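Local coordinates for protein D-alanine--D-alanine ligase (Acinetobacter baumannii ACICU, PDB 5D8D) that joins two D-alanine molecules into D-alanyl-D-alanine at the expense of ATP, a step of peptidoglycan biosynthesis in cell wall formation, at residues W251-A256 with E268-P273; D99-K104 with K140-G145. All blocks are in the same frame, centred on the assembly; numbering follows the deposited sequence.

Interaction 1: W251-A256 with E268-P273; sequences WGRIDA and EVNTVP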
# COMPACT_ATOMS: atom_id res chain seq x y z
N TRP A 251 16.19 1.95 -5.52
CA TRP A 251 17.12 2.00 -4.45
C TRP A 251 16.38 1.91 -3.16
O TRP A 251 15.19 1.96 -3.15
CB TRP A 251 17.93 3.29 -4.58
CG TRP A 251 17.21 4.52 -4.16
CD1 TRP A 251 16.10 5.05 -4.72
CD2 TRP A 251 17.59 5.39 -3.09
NE1 TRP A 251 15.75 6.21 -4.06
CE2 TRP A 251 16.65 6.43 -3.05
CE3 TRP A 251 18.64 5.40 -2.16
CZ2 TRP A 251 16.72 7.46 -2.11
CZ3 TRP A 251 18.71 6.43 -1.22
CH2 TRP A 251 17.76 7.44 -1.21
N GLY A 252 17.10 1.73 -2.07
CA GLY A 252 16.51 1.40 -0.78
C GLY A 252 17.39 0.43 0.01
O GLY A 252 18.48 0.03 -0.43
N ARG A 253 16.91 0.06 1.18
CA ARG A 253 17.63 -0.84 2.07
C ARG A 253 16.66 -1.91 2.55
O ARG A 253 15.48 -1.61 2.80
CB ARG A 253 18.11 -0.09 3.29
CG ARG A 253 19.25 0.89 3.06
CD ARG A 253 19.53 1.74 4.32
NE ARG A 253 19.50 0.89 5.50
CZ ARG A 253 19.13 1.25 6.72
NH1 ARG A 253 18.78 2.51 7.00
NH2 ARG A 253 19.14 0.33 7.70
N ILE A 254 17.18 -3.14 2.68
CA ILE A 254 16.51 -4.18 3.44
C ILE A 254 17.34 -4.44 4.66
O ILE A 254 18.56 -4.62 4.56
CB ILE A 254 16.48 -5.48 2.65
CG1 ILE A 254 15.74 -5.27 1.31
CG2 ILE A 254 15.87 -6.61 3.49
CD1 ILE A 254 14.24 -5.38 1.38
N ASP A 255 16.71 -4.51 5.82
CA ASP A 255 17.41 -4.95 7.04
C ASP A 255 17.14 -6.42 7.33
O ASP A 255 16.03 -6.93 7.11
CB ASP A 255 16.98 -4.13 8.23
CG ASP A 255 17.44 -2.68 8.14
OD1 ASP A 255 18.28 -2.30 7.26
OD2 ASP A 255 16.94 -1.91 8.99
N ALA A 256 18.16 -7.10 7.84
CA ALA A 256 18.04 -8.52 8.11
C ALA A 256 18.87 -8.92 9.33
O ALA A 256 19.75 -8.18 9.76
CB ALA A 256 18.43 -9.33 6.89
N GLU A 268 12.88 -5.64 7.77
CA GLU A 268 12.07 -4.56 7.23
C GLU A 268 12.70 -3.99 6.01
O GLU A 268 13.83 -4.33 5.66
CB GLU A 268 11.84 -3.45 8.27
CG GLU A 268 13.03 -2.59 8.60
CD GLU A 268 12.65 -1.35 9.40
OE1 GLU A 268 12.04 -1.51 10.49
OE2 GLU A 268 13.00 -0.24 8.93
N VAL A 269 11.96 -3.11 5.35
CA VAL A 269 12.38 -2.46 4.11
C VAL A 269 12.32 -0.97 4.34
O VAL A 269 11.48 -0.49 5.14
CB VAL A 269 11.51 -2.86 2.88
CG1 VAL A 269 10.07 -2.36 3.01
CG2 VAL A 269 12.10 -2.32 1.61
N ASN A 270 13.24 -0.26 3.66
CA ASN A 270 13.27 1.19 3.66
C ASN A 270 13.34 1.67 2.26
O ASN A 270 14.31 1.41 1.57
CB ASN A 270 14.45 1.69 4.43
CG ASN A 270 14.37 3.16 4.71
OD1 ASN A 270 13.70 3.94 3.99
ND2 ASN A 270 15.06 3.58 5.75
N THR A 271 12.28 2.36 1.82
CA THR A 271 12.13 2.87 0.43
C THR A 271 12.58 4.32 0.17
O THR A 271 12.64 4.71 -1.00
CB THR A 271 10.68 2.80 -0.04
OG1 THR A 271 9.86 3.50 0.88
CG2 THR A 271 10.24 1.39 -0.15
N VAL A 272 12.83 5.11 1.22
CA VAL A 272 13.63 6.38 1.10
C VAL A 272 14.70 6.49 2.19
O VAL A 272 14.48 7.05 3.26
CB VAL A 272 12.74 7.67 0.82
CG1 VAL A 272 11.27 7.48 1.11
CG2 VAL A 272 13.25 8.94 1.47
N PRO A 273 15.87 5.88 1.95
CA PRO A 273 16.91 5.97 2.95
C PRO A 273 17.55 7.34 3.05
O PRO A 273 17.50 8.15 2.10
CB PRO A 273 17.96 4.97 2.47
CG PRO A 273 17.26 4.08 1.51
CD PRO A 273 16.20 4.91 0.89
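The antiparallel beta hairpin of strands 252-259 and 264-270, at the edge of the ATP-grasp sheet, pairs Arg-253 with Asn-270 and Asp-255 with Glu-268 on the face predicted to bind the two magnesium or manganese ions. Asp-255 and Glu-268 would hold the first ion, Glu-268 and Asn-270 the second. Arg-253 and Asn-270 form a hydrogen-bonded pair, with Arg-253 N to Asn-270 O at 3.0 Å and Asn-270 N to Arg-253 O at 2.8 Å. Asp-255 N donates to Glu-268 O at 2.9 Å, while the return bond is long and weak. The carboxylates of this pair lie side by side, their planes nearly parallel (13° apart), with Asp-255 OD2 4.3 Å from Glu-268 OE2. Such a like-charge pair would be expected to attract a cation. Asp-255 OD1 forms a salt bridge with Arg-253 NH2, its hydrogen bond weak and bent, and is hydrogen-bonded to Thr-185 OG1 of strand 181-189, which also bonds Arg-253 NE. On the other sheet face Ile-254 CD1 meets Val-269 CG2 at 3.7 Å. Beyond the strands Pro-273 folds back against Trp-251; with CG between the backbone N and the carbonyl carbon (chi1 75°), the indole comes round to the proline. Pro-273 CD lies over the six-membered ring in a CH-pi contact, 3.7 Å from its centroid, while Pro-273 CG rests against Gly-252 CA at 3.6 Å.

Interaction 2: D99-K104 with K140-G145; sequences DKVKTK and KPVHEG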
# COMPACT_ATOMS: atom_id res chain seq x y z
N ASP A 99 4.79 -0.14 6.48
CA ASP A 99 4.08 -0.98 7.45
C ASP A 99 4.88 -2.30 7.64
O ASP A 99 5.00 -3.14 6.72
CB ASP A 99 2.67 -1.24 6.89
CG ASP A 99 1.67 -1.81 7.91
OD1 ASP A 99 1.99 -2.73 8.69
OD2 ASP A 99 0.51 -1.36 7.90
N LYS A 100 5.43 -2.46 8.84
CA LYS A 100 6.22 -3.64 9.17
C LYS A 100 5.42 -4.93 9.07
O LYS A 100 5.92 -5.93 8.49
CB LYS A 100 6.86 -3.53 10.55
CG LYS A 100 7.98 -2.53 10.61
CD LYS A 100 8.53 -2.41 12.02
CE LYS A 100 9.44 -1.20 12.17
NZ LYS A 100 8.68 0.08 12.28
N VAL A 101 4.18 -4.92 9.56
CA VAL A 101 3.42 -6.17 9.51
C VAL A 101 3.02 -6.50 8.10
O VAL A 101 3.15 -7.68 7.70
CB VAL A 101 2.24 -6.34 10.52
CG1 VAL A 101 2.26 -5.30 11.63
CG2 VAL A 101 0.89 -6.48 9.84
N LYS A 102 2.59 -5.49 7.31
CA LYS A 102 2.16 -5.78 5.93
C LYS A 102 3.31 -6.21 5.07
O LYS A 102 3.14 -7.07 4.21
CB LYS A 102 1.38 -4.62 5.29
CG LYS A 102 0.01 -4.43 5.93
CD LYS A 102 -0.86 -3.49 5.14
CE LYS A 102 -2.21 -3.31 5.81
NZ LYS A 102 -2.14 -2.42 6.99
N THR A 103 4.49 -5.62 5.30
CA THR A 103 5.72 -6.08 4.66
C THR A 103 5.99 -7.58 4.96
O THR A 103 6.32 -8.36 4.07
CB THR A 103 6.91 -5.21 5.11
OG1 THR A 103 6.73 -3.87 4.64
CG2 THR A 103 8.20 -5.73 4.52
N LYS A 104 5.86 -7.97 6.22
CA LYS A 104 6.14 -9.37 6.62
C LYS A 104 5.09 -10.35 6.07
O LYS A 104 5.44 -11.46 5.67
CB LYS A 104 6.22 -9.51 8.13
CG LYS A 104 7.47 -8.94 8.74
CD LYS A 104 7.20 -8.62 10.21
CE LYS A 104 8.32 -8.97 11.16
NZ LYS A 104 8.47 -10.45 11.38
N LYS A 140 7.54 -3.23 18.73
CA LYS A 140 7.84 -2.10 17.84
C LYS A 140 6.58 -1.47 17.26
O LYS A 140 5.60 -2.18 17.04
CB LYS A 140 8.84 -2.49 16.73
CG LYS A 140 8.58 -3.81 16.00
CD LYS A 140 9.63 -4.09 14.92
CE LYS A 140 10.96 -4.56 15.50
NZ LYS A 140 11.88 -5.03 14.42
N PRO A 141 6.60 -0.13 17.03
CA PRO A 141 5.46 0.48 16.35
C PRO A 141 5.45 -0.03 14.92
O PRO A 141 6.51 -0.13 14.30
CB PRO A 141 5.76 1.98 16.39
CG PRO A 141 7.25 2.05 16.41
CD PRO A 141 7.71 0.83 17.19
N VAL A 142 4.25 -0.36 14.45
CA VAL A 142 4.06 -0.93 13.12
C VAL A 142 4.48 0.01 11.98
O VAL A 142 5.00 -0.46 10.96
CB VAL A 142 2.58 -1.35 12.96
CG1 VAL A 142 2.27 -1.73 11.52
CG2 VAL A 142 2.26 -2.49 13.92
N HIS A 143 4.28 1.33 12.14
CA HIS A 143 4.35 2.26 11.00
C HIS A 143 5.54 3.20 10.93
O HIS A 143 5.78 3.76 9.85
CB HIS A 143 3.05 3.08 10.86
CG HIS A 143 1.90 2.30 10.31
ND1 HIS A 143 0.81 1.94 11.08
CD2 HIS A 143 1.66 1.82 9.07
CE1 HIS A 143 -0.04 1.26 10.34
NE2 HIS A 143 0.45 1.18 9.11
N GLU A 144 6.31 3.36 12.00
CA GLU A 144 7.49 4.28 11.95
C GLU A 144 8.54 3.99 10.83
O GLU A 144 9.36 4.87 10.52
CB GLU A 144 8.15 4.42 13.33
CG GLU A 144 7.37 5.31 14.30
CD GLU A 144 7.49 6.82 14.03
OE1 GLU A 144 7.60 7.25 12.86
OE2 GLU A 144 7.47 7.60 15.00
N GLY A 145 8.49 2.78 10.24
CA GLY A 145 9.17 2.44 8.98
C GLY A 145 10.68 2.59 8.98
O GLY A 145 11.30 2.59 10.04
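Lys-100 and Val-142 lie in the close-packed part of this contact, where the start of helix 100-108 meets the turn after strand 137-141. Lys-100 N gives an almost straight hydrogen bond to Val-142 O (2.9 Å, 176° at the hydrogen). The lysine side chain runs out extended and bends at its last torsion (chi4 77°), placing NZ 3.0 Å from Pro-141 O. On the way it crosses the Lys-140 side chain at about a right angle, Lys-100 CD to Lys-140 CD 3.5 Å; the Lys-140 ammonium itself pairs with Glu-176. Val-101 CG1 presses on both methyls of Val-142, and Met-174 of strand 173-177 adds to this apolar patch. Asp-99 is the N-cap of the helix: OD1 accepts from Lys-102 N at 3.1 Å, above the carboxylate plane, and more weakly from Val-101 N. The turn that the cap faces belongs to the predicted ATP-binding region of the ATP-grasp fold. Around partly exposed His-143 and Glu-144 the contact is less buried, the glutamate scarcely touching the helix segment. His-143 NE2 reaches Asp-99 OD2 at 2.8 Å, but the bond is weak and strongly bent (118°), with ring and carboxylate planes steeply inclined. Asp-99 OD2 also forms a salt bridge with Lys-102 NZ (3.0 Å) and, at the subunit interface, accepts from Gln-92 NE2 of the second subunit; OE1 of that same glutamine accepts from Lys-102 NZ.

In the fold
From the N terminus, the chain passes the 41-45, 9-13, 60-63 parallel sheet before reaching helix 100-108. Interaction 2 closes a loop of 35 residues, including strand 117-120 and helix 126-133, and brings the start of helix 100-108 onto the end of strand 137-141, within the four-stranded sheet bounded by strands 117-120 and 151-153. Interaction 1 follows in series, neither nested nor crossed: its short hairpin closes over 11 residues in the second antiparallel sheet. The contact centres are about 12 Å apart, yet their residues touch. Glu-268 OE1 lies 3.1 Å from Lys-100 CE, and Val-269 packs on Thr-103, so helix 100-108 bridges the predicted metal-binding strand and ATP-binding turn.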